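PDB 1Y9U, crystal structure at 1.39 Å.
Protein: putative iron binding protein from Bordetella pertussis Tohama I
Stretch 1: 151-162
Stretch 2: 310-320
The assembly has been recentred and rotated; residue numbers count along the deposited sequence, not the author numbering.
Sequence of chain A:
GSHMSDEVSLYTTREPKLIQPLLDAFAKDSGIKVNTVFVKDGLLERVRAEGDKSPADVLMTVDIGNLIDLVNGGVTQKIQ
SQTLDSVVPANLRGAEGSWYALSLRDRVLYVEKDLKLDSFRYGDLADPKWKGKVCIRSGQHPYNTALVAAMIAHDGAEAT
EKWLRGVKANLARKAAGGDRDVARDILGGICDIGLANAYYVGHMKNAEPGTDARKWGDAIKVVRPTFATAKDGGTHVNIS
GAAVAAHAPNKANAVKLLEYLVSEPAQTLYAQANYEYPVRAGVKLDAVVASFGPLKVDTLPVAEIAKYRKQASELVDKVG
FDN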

# COMPACT_ATOMS: atom_id res chain seq x y z
N MET A 151 -3.44 -14.36 -1.55
CA MET A 151 -4.22 -15.52 -1.15
C MET A 151 -3.87 -16.75 -2.01
O MET A 151 -3.79 -17.85 -1.49
CB MET A 151 -5.73 -15.23 -1.21
CG MET A 151 -6.58 -16.34 -0.57
SD MET A 151 -8.34 -15.90 -0.49
CE MET A 151 -8.35 -14.73 0.87
N ILE A 152 -3.65 -16.57 -3.30
CA ILE A 152 -3.21 -17.71 -4.14
C ILE A 152 -1.86 -18.20 -3.64
O ILE A 152 -1.64 -19.40 -3.49
CB ILE A 152 -3.13 -17.33 -5.63
CG1 ILE A 152 -4.52 -16.92 -6.15
CG2 ILE A 152 -2.57 -18.49 -6.45
CD1 ILE A 152 -4.51 -16.30 -7.50
N ALA A 153 -0.94 -17.27 -3.36
CA ALA A 153 0.39 -17.64 -2.89
C ALA A 153 0.34 -18.46 -1.61
O ALA A 153 1.10 -19.43 -1.45
CB ALA A 153 1.23 -16.40 -2.67
N HIS A 154 -0.56 -18.11 -0.70
CA HIS A 154 -0.68 -18.79 0.58
C HIS A 154 -1.46 -20.10 0.48
O HIS A 154 -1.02 -21.14 1.00
CB HIS A 154 -1.40 -17.89 1.58
CG HIS A 154 -0.52 -16.87 2.22
ND1 HIS A 154 -0.76 -15.52 2.17
CD2 HIS A 154 0.61 -17.03 2.95
CE1 HIS A 154 0.20 -14.89 2.84
NE2 HIS A 154 1.03 -15.79 3.33
N ASP A 155 -2.62 -20.04 -0.17
CA ASP A 155 -3.65 -21.06 -0.02
C ASP A 155 -4.02 -21.79 -1.30
O ASP A 155 -4.75 -22.79 -1.24
CB ASP A 155 -4.91 -20.41 0.55
CG ASP A 155 -4.70 -19.85 1.94
OD1 ASP A 155 -3.87 -20.36 2.70
OD2 ASP A 155 -5.34 -18.86 2.36
N GLY A 156 -3.51 -21.32 -2.43
CA GLY A 156 -3.72 -21.94 -3.73
C GLY A 156 -4.95 -21.41 -4.45
O GLY A 156 -5.82 -20.79 -3.85
N ALA A 157 -5.02 -21.67 -5.75
CA ALA A 157 -6.07 -21.16 -6.63
C ALA A 157 -7.47 -21.71 -6.29
O ALA A 157 -8.45 -20.99 -6.39
CB ALA A 157 -5.72 -21.45 -8.08
N GLU A 158 -7.58 -22.98 -5.91
CA GLU A 158 -8.87 -23.60 -5.64
C GLU A 158 -9.49 -22.94 -4.41
O GLU A 158 -10.65 -22.55 -4.46
CB GLU A 158 -8.72 -25.12 -5.42
CG GLU A 158 -9.92 -25.78 -4.73
CD GLU A 158 -10.02 -27.30 -4.90
OE1 GLU A 158 -11.18 -27.80 -4.97
OE2 GLU A 158 -8.97 -27.98 -4.93
N ALA A 159 -8.70 -22.78 -3.35
CA ALA A 159 -9.21 -22.18 -2.13
C ALA A 159 -9.56 -20.72 -2.42
O ALA A 159 -10.56 -20.22 -1.93
CB ALA A 159 -8.20 -22.26 -1.01
N THR A 160 -8.75 -20.05 -3.22
CA THR A 160 -8.95 -18.63 -3.50
C THR A 160 -10.23 -18.41 -4.32
O THR A 160 -11.01 -17.49 -4.05
CB THR A 160 -7.74 -18.03 -4.21
OG1 THR A 160 -6.61 -18.14 -3.35
CG2 THR A 160 -7.94 -16.52 -4.47
N GLU A 161 -10.48 -19.28 -5.28
CA GLU A 161 -11.70 -19.20 -6.06
C GLU A 161 -12.95 -19.38 -5.19
O GLU A 161 -13.94 -18.65 -5.33
CB GLU A 161 -11.68 -20.24 -7.18
CG GLU A 161 -12.92 -20.21 -8.03
CD GLU A 161 -12.94 -21.21 -9.13
OE1 GLU A 161 -14.08 -21.49 -9.61
OE2 GLU A 161 -11.85 -21.69 -9.53
N LYS A 162 -12.89 -20.35 -4.29
CA LYS A 162 -14.00 -20.61 -3.39
C LYS A 162 -14.25 -19.41 -2.49
O LYS A 162 -15.39 -19.04 -2.27
CB LYS A 162 -13.74 -21.87 -2.56
CG LYS A 162 -14.69 -22.11 -1.40
CD LYS A 162 -14.59 -23.55 -0.88
CE LYS A 162 -15.89 -23.94 -0.25
NZ LYS A 162 -16.85 -24.58 -1.21
N LYS A 310 -1.74 -11.44 -12.31
CA LYS A 310 -2.55 -11.72 -13.49
C LYS A 310 -3.47 -12.92 -13.22
O LYS A 310 -4.64 -12.86 -13.55
CB LYS A 310 -1.66 -11.97 -14.71
CG LYS A 310 -2.41 -12.12 -16.03
CD LYS A 310 -1.56 -12.81 -17.11
CE LYS A 310 -0.38 -11.94 -17.55
NZ LYS A 310 0.46 -12.57 -18.62
N GLN A 311 -2.97 -13.95 -12.56
CA GLN A 311 -3.78 -15.10 -12.17
C GLN A 311 -4.96 -14.66 -11.28
O GLN A 311 -6.08 -15.12 -11.43
CB GLN A 311 -2.94 -16.16 -11.43
CG GLN A 311 -3.67 -17.49 -11.23
CD GLN A 311 -2.85 -18.58 -10.56
OE1 GLN A 311 -1.65 -18.41 -10.32
NE2 GLN A 311 -3.50 -19.69 -10.24
N ALA A 312 -4.68 -13.74 -10.36
CA ALA A 312 -5.69 -13.23 -9.45
C ALA A 312 -6.77 -12.48 -10.20
O ALA A 312 -7.95 -12.70 -9.95
CB ALA A 312 -5.03 -12.31 -8.43
N SER A 313 -6.39 -11.59 -11.12
CA SER A 313 -7.33 -10.83 -11.91
C SER A 313 -8.22 -11.76 -12.74
O SER A 313 -9.43 -11.54 -12.90
CB SER A 313 -6.61 -9.84 -12.84
OG SER A 313 -7.51 -9.16 -13.68
N GLU A 314 -7.60 -12.80 -13.28
CA GLU A 314 -8.35 -13.74 -14.11
C GLU A 314 -9.33 -14.54 -13.25
O GLU A 314 -10.44 -14.84 -13.72
CB GLU A 314 -7.40 -14.60 -14.96
CG GLU A 314 -6.82 -13.75 -16.09
CD GLU A 314 -5.59 -14.31 -16.81
OE1 GLU A 314 -5.15 -15.44 -16.51
OE2 GLU A 314 -5.08 -13.58 -17.70
N LEU A 315 -8.97 -14.85 -12.00
CA LEU A 315 -9.90 -15.54 -11.10
C LEU A 315 -11.09 -14.65 -10.74
O LEU A 315 -12.23 -15.08 -10.69
CB LEU A 315 -9.20 -16.00 -9.82
CG LEU A 315 -8.60 -17.39 -9.68
CD1 LEU A 315 -8.21 -17.60 -8.24
CD2 LEU A 315 -9.54 -18.50 -10.16
N VAL A 316 -10.83 -13.38 -10.46
CA VAL A 316 -11.89 -12.44 -10.18
C VAL A 316 -12.90 -12.38 -11.33
O VAL A 316 -14.11 -12.40 -11.12
CB VAL A 316 -11.29 -11.04 -9.87
CG1 VAL A 316 -12.36 -9.94 -9.88
CG2 VAL A 316 -10.53 -11.05 -8.53
N ASP A 317 -12.39 -12.39 -12.56
CA ASP A 317 -13.24 -12.38 -13.75
C ASP A 317 -14.01 -13.70 -13.94
O ASP A 317 -15.20 -13.67 -14.28
CB ASP A 317 -12.44 -12.05 -15.00
CG ASP A 317 -13.29 -11.61 -16.13
OD1 ASP A 317 -14.05 -10.61 -15.98
OD2 ASP A 317 -13.26 -12.20 -17.22
N LYS A 318 -13.35 -14.82 -13.65
CA LYS A 318 -13.96 -16.15 -13.76
C LYS A 318 -15.22 -16.23 -12.92
O LYS A 318 -16.24 -16.73 -13.36
CB LYS A 318 -12.97 -17.22 -13.29
CG LYS A 318 -13.50 -18.67 -13.38
CD LYS A 318 -12.55 -19.69 -12.79
CE LYS A 318 -13.04 -21.11 -13.04
NZ LYS A 318 -12.18 -22.10 -12.39
N VAL A 319 -15.16 -15.71 -11.70
CA VAL A 319 -16.28 -15.79 -10.79
C VAL A 319 -17.33 -14.69 -10.99
O VAL A 319 -18.37 -14.70 -10.31
CB VAL A 319 -15.85 -15.86 -9.30
CG1 VAL A 319 -14.78 -16.91 -9.07
CG2 VAL A 319 -15.39 -14.51 -8.77
N GLY A 320 -17.07 -13.75 -11.88
CA GLY A 320 -18.01 -12.66 -12.14
C GLY A 320 -18.23 -11.83 -10.88
O GLY A 320 -19.34 -11.46 -10.55
O HOH W 1 -14.46 -23.99 -10.70

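The contact joins two parts of one chain. The residues that touch are at least 154 apart in sequence. Stretch 1 carries two short helices, 151-155 and 157-162, with G156 between them. Stretch 2 is mostly the end of one helix. That helix runs at 99° to the first short helix and at 43° to the second. Together the stretches bury 379 Å², and E161, L315 and I152 account for most of it.

L315 is the knob of the packing. Its side chain sits in a hole made by I152, A157, T160 and E161, so it meets both short helices. Its CD1 does much of this work. CD1 of L315 lies 4.0 Å from CD1 of I152, 3.9 Å from CG2 of T160 and 3.9 Å from the backbone O of A157. The chi1 of L315 is -93°, which is between the standard wells.

I152 points toward stretch 2 and is buried. Its chi1 is m and its chi2 is t. This places CD1 of I152 against the backbone of the other helix, 3.8 Å from CA of A312. CD1 of I152 is also 4.1 Å from CB of A312. I152 also touches Q311: CG2 of I152 is 4.0 Å from OE1 of Q311, and CD1 of I152 is 4.0 Å from CG of Q311. The amide of Q311 also spans to the second helix, where its NE2 is 3.6 Å from CB of A157. These are van der Waals contacts.

E161 covers the most surface. Its CA-to-CB bond points sideways, but the side chain is extended, with chi1 and chi2 both at 180°, and its end comes nearer to stretch 2. The aliphatic part packs on V319, with CG of E161 3.9 Å from CG1 of V319. The carboxylate forms a salt bridge with K318, which is also extended, all four chi angles being t. NZ of K318 donates a hydrogen bond to OE2 of E161 at 2.9 Å. The same OE2 of E161 lies 4.0 Å from CD2 of L315, so the charged pair borders the apolar packing. Water 1 donates to OE1 of E161 at 2.8 Å and accepts a weak bond from NZ of K318 at 3.4 Å.

G156 lies between the two helices, at the N-cap position of the second. G156 has positive phi, and a CB there would jam against the carbonyl O of D155. The O of G156 accepts a hydrogen bond from OG1 of T160 at 2.8 Å.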